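Local structure of HIT domain-containing protein (Sulfolobus tokodaii, 2EO4) at residues V73-L78 / P101-D106. The protein probably acts on nucleotides as a zinc-containing member of the histidine triad family, possibly as a hydrolase such as an adenylylsulfatase. Sequence-based numbering, arbitrary orientation.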
ATOM      1  N   VAL A  73     -13.985  13.594   4.784  1.00 28.77           N
ATOM      2  CA  VAL A  73     -14.400  13.120   6.100  1.00 29.12           C
ATOM      3  C   VAL A  73     -13.554  13.723   7.215  1.00 27.14           C
ATOM      4  O   VAL A  73     -13.660  13.315   8.367  1.00 30.04           O
ATOM      5  CB  VAL A  73     -14.327  11.575   6.195  1.00 28.56           C
ATOM      6  CG1 VAL A  73     -15.182  10.951   5.105  1.00 30.35           C
ATOM      7  CG2 VAL A  73     -12.886  11.109   6.084  1.00 28.37           C
ATOM      8  N   LYS A  74     -12.723  14.700   6.862  1.00 27.64           N
ATOM      9  CA  LYS A  74     -11.851  15.369   7.826  1.00 28.14           C
ATOM     10  C   LYS A  74     -11.072  14.372   8.676  1.00 28.39           C
ATOM     11  O   LYS A  74     -11.067  14.440   9.906  1.00 27.69           O
ATOM     12  CB  LYS A  74     -12.674  16.296   8.730  1.00 31.29           C
ATOM     13  CG  LYS A  74     -13.281  17.483   7.994  1.00 34.01           C
ATOM     14  CD  LYS A  74     -12.192  18.366   7.397  1.00 38.68           C
ATOM     15  CE  LYS A  74     -12.780  19.512   6.579  1.00 40.63           C
ATOM     16  NZ  LYS A  74     -13.529  19.015   5.390  1.00 41.10           N
ATOM     17  N   ALA A  75     -10.402  13.443   8.006  1.00 27.44           N
ATOM     18  CA  ALA A  75      -9.620  12.431   8.699  1.00 27.24           C
ATOM     19  C   ALA A  75      -8.280  12.987   9.156  1.00 26.25           C
ATOM     20  O   ALA A  75      -7.724  13.889   8.530  1.00 27.47           O
ATOM     21  CB  ALA A  75      -9.397  11.229   7.779  1.00 25.92           C
ATOM     22  N   ASP A  76      -7.767  12.448  10.256  1.00 26.64           N
ATOM     23  CA  ASP A  76      -6.473  12.866  10.775  1.00 26.58           C
ATOM     24  C   ASP A  76      -5.401  11.971  10.174  1.00 26.61           C
ATOM     25  O   ASP A  76      -4.224  12.328  10.132  1.00 26.97           O
ATOM     26  CB  ASP A  76      -6.448  12.754  12.295  1.00 28.05           C
ATOM     27  CG  ASP A  76      -7.392  13.734  12.954  1.00 29.93           C
ATOM     28  OD1 ASP A  76      -7.293  14.935  12.628  1.00 30.86           O
ATOM     29  OD2 ASP A  76      -8.224  13.305  13.777  1.00 30.02           O
ATOM     30  N   GLY A  77      -5.823  10.804   9.706  1.00 26.77           N
ATOM     31  CA  GLY A  77      -4.885   9.878   9.103  1.00 23.81           C
ATOM     32  C   GLY A  77      -5.569   8.920   8.149  1.00 22.52           C
ATOM     33  O   GLY A  77      -6.795   8.917   8.022  1.00 21.85           O
ATOM     34  N   LEU A  78      -4.764   8.110   7.470  1.00 20.95           N
ATOM     35  CA  LEU A  78      -5.278   7.127   6.521  1.00 20.88           C
ATOM     36  C   LEU A  78      -4.359   5.920   6.513  1.00 19.65           C
ATOM     37  O   LEU A  78      -3.145   6.065   6.622  1.00 20.12           O
ATOM     38  CB  LEU A  78      -5.301   7.691   5.100  1.00 21.09           C
ATOM     39  CG  LEU A  78      -6.100   8.958   4.788  1.00 20.14           C
ATOM     40  CD1 LEU A  78      -5.746   9.412   3.373  1.00 23.10           C
ATOM     41  CD2 LEU A  78      -7.592   8.694   4.922  1.00 22.38           C
ATOM     42  N   PRO A 101      -9.835   5.532   6.461  1.00 21.15           N
ATOM     43  CA  PRO A 101      -9.665   6.744   7.271  1.00 22.01           C
ATOM     44  C   PRO A 101      -9.580   6.505   8.773  1.00 21.81           C
ATOM     45  O   PRO A 101     -10.199   5.584   9.308  1.00 22.84           O
ATOM     46  CB  PRO A 101     -10.896   7.581   6.910  1.00 22.47           C
ATOM     47  CG  PRO A 101     -11.244   7.112   5.519  1.00 22.58           C
ATOM     48  CD  PRO A 101     -11.066   5.615   5.656  1.00 21.00           C
ATOM     49  N   THR A 102      -8.808   7.348   9.447  1.00 22.18           N
ATOM     50  CA  THR A 102      -8.664   7.258  10.892  1.00 23.65           C
ATOM     51  C   THR A 102      -8.776   8.659  11.485  1.00 25.88           C
ATOM     52  O   THR A 102      -8.593   9.656  10.784  1.00 24.35           O
ATOM     53  CB  THR A 102      -7.300   6.644  11.303  1.00 22.84           C
ATOM     54  OG1 THR A 102      -6.229   7.485  10.856  1.00 22.38           O
ATOM     55  CG2 THR A 102      -7.136   5.258  10.695  1.00 23.14           C
ATOM     56  N   TRP A 103      -9.084   8.722  12.776  1.00 27.53           N
ATOM     57  CA  TRP A 103      -9.218   9.993  13.483  1.00 29.99           C
ATOM     58  C   TRP A 103      -8.594   9.845  14.860  1.00 32.97           C
ATOM     59  O   TRP A 103      -8.595   8.757  15.436  1.00 32.85           O
ATOM     60  CB  TRP A 103     -10.695  10.362  13.654  1.00 28.82           C
ATOM     61  CG  TRP A 103     -11.419  10.607  12.371  1.00 28.86           C
ATOM     62  CD1 TRP A 103     -11.599  11.808  11.744  1.00 28.43           C
ATOM     63  CD2 TRP A 103     -12.038   9.622  11.539  1.00 29.17           C
ATOM     64  NE1 TRP A 103     -12.294  11.630  10.572  1.00 30.17           N
ATOM     65  CE2 TRP A 103     -12.576  10.298  10.422  1.00 28.95           C
ATOM     66  CE3 TRP A 103     -12.191   8.232  11.629  1.00 28.24           C
ATOM     67  CZ2 TRP A 103     -13.255   9.630   9.399  1.00 29.62           C
ATOM     68  CZ3 TRP A 103     -12.868   7.567  10.609  1.00 30.46           C
ATOM     69  CH2 TRP A 103     -13.390   8.270   9.511  1.00 28.90           C
ATOM     70  N   GLU A 104      -8.062  10.936  15.390  1.00 37.14           N
ATOM     71  CA  GLU A 104      -7.470  10.888  16.715  1.00 41.61           C
ATOM     72  C   GLU A 104      -8.599  10.888  17.738  1.00 44.37           C
ATOM     73  O   GLU A 104      -8.436  10.424  18.864  1.00 45.88           O
ATOM     74  CB  GLU A 104      -6.524  12.074  16.909  1.00 42.55           C
ATOM     75  CG  GLU A 104      -5.118  11.777  16.403  1.00 46.14           C
ATOM     76  CD  GLU A 104      -4.288  13.018  16.174  1.00 48.92           C
ATOM     77  OE1 GLU A 104      -4.342  13.933  17.021  1.00 51.14           O
ATOM     78  OE2 GLU A 104      -3.572  13.073  15.150  1.00 49.46           O
ATOM     79  N   GLY A 105      -9.756  11.390  17.319  1.00 46.63           N
ATOM     80  CA  GLY A 105     -10.918  11.426  18.187  1.00 49.96           C
ATOM     81  C   GLY A 105     -12.069  10.666  17.553  1.00 52.54           C
ATOM     82  O   GLY A 105     -12.021   9.442  17.431  1.00 52.32           O
ATOM     83  N   ASP A 106     -13.104  11.396  17.145  1.00 55.01           N
ATOM     84  CA  ASP A 106     -14.274  10.799  16.505  1.00 57.47           C
ATOM     85  C   ASP A 106     -14.504  11.489  15.165  1.00 58.24           C
ATOM     86  O   ASP A 106     -14.069  12.624  14.966  1.00 58.08           O
ATOM     87  CB  ASP A 106     -15.513  10.976  17.389  1.00 59.87           C
ATOM     88  CG  ASP A 106     -15.360  10.320  18.747  1.00 61.88           C
ATOM     89  OD1 ASP A 106     -15.185   9.084  18.797  1.00 63.44           O
ATOM     90  OD2 ASP A 106     -15.416  11.041  19.767  1.00 63.11           O
TER
HETATM   91  O   HOH W   1      -3.307  11.211  12.989  1.00 31.14           O
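Trp103 lays its indole against the turn 73-75, where its NE1 donates to Val73 O at 3.1 Å with the acceptor almost in the ring plane. Lys74 O also lies near that plane at the ring edge. Ala75 CB sits over one face, 3.9 Å from the ring plane and displaced to its rim, while Val73 CG2 meets Trp103 CZ2 at 3.6 Å, the two side chains crossing at about a right angle. The turn itself is a Schellman motif ending helix 52-72, with Lys74 at positive phi as its C-prime residue; the Lys74 amine folds back to Asp71 O. Beyond the turn Asp76 reaches across with its carboxylate: CG stands anti to its own carbonyl carbon (chi1 -67°), and Glu104 N donates to Asp76 OD2 on its anti side, 2.9 Å apart and nearly straight at 173°. Asp76 and Gly77 share Thr102 as their partner, a classic beta bulge, Thr102 O accepting from Asp76 N in the carbonyl plane and from Gly77 N above it. This irregularity lies where strand 77-84, an edge strand of the five-stranded antiparallel sheet of the HIT fold within this chain, begins beside the end of strand 97-102. Thr102 N returns a bond to Gly77 O, and Thr102 OG1 packs 3.1 Å from Gly77 C while it is hydrogen-bonded to Ser87 OG of the second subunit. Leu78 pairs with a strand of that subunit, continuing the sheet across the dimer interface. On the sheet face toward helix 52-72, Leu78 CD2 rests 3.7 Å from Pro101 CA, and Ile69 touches the proline.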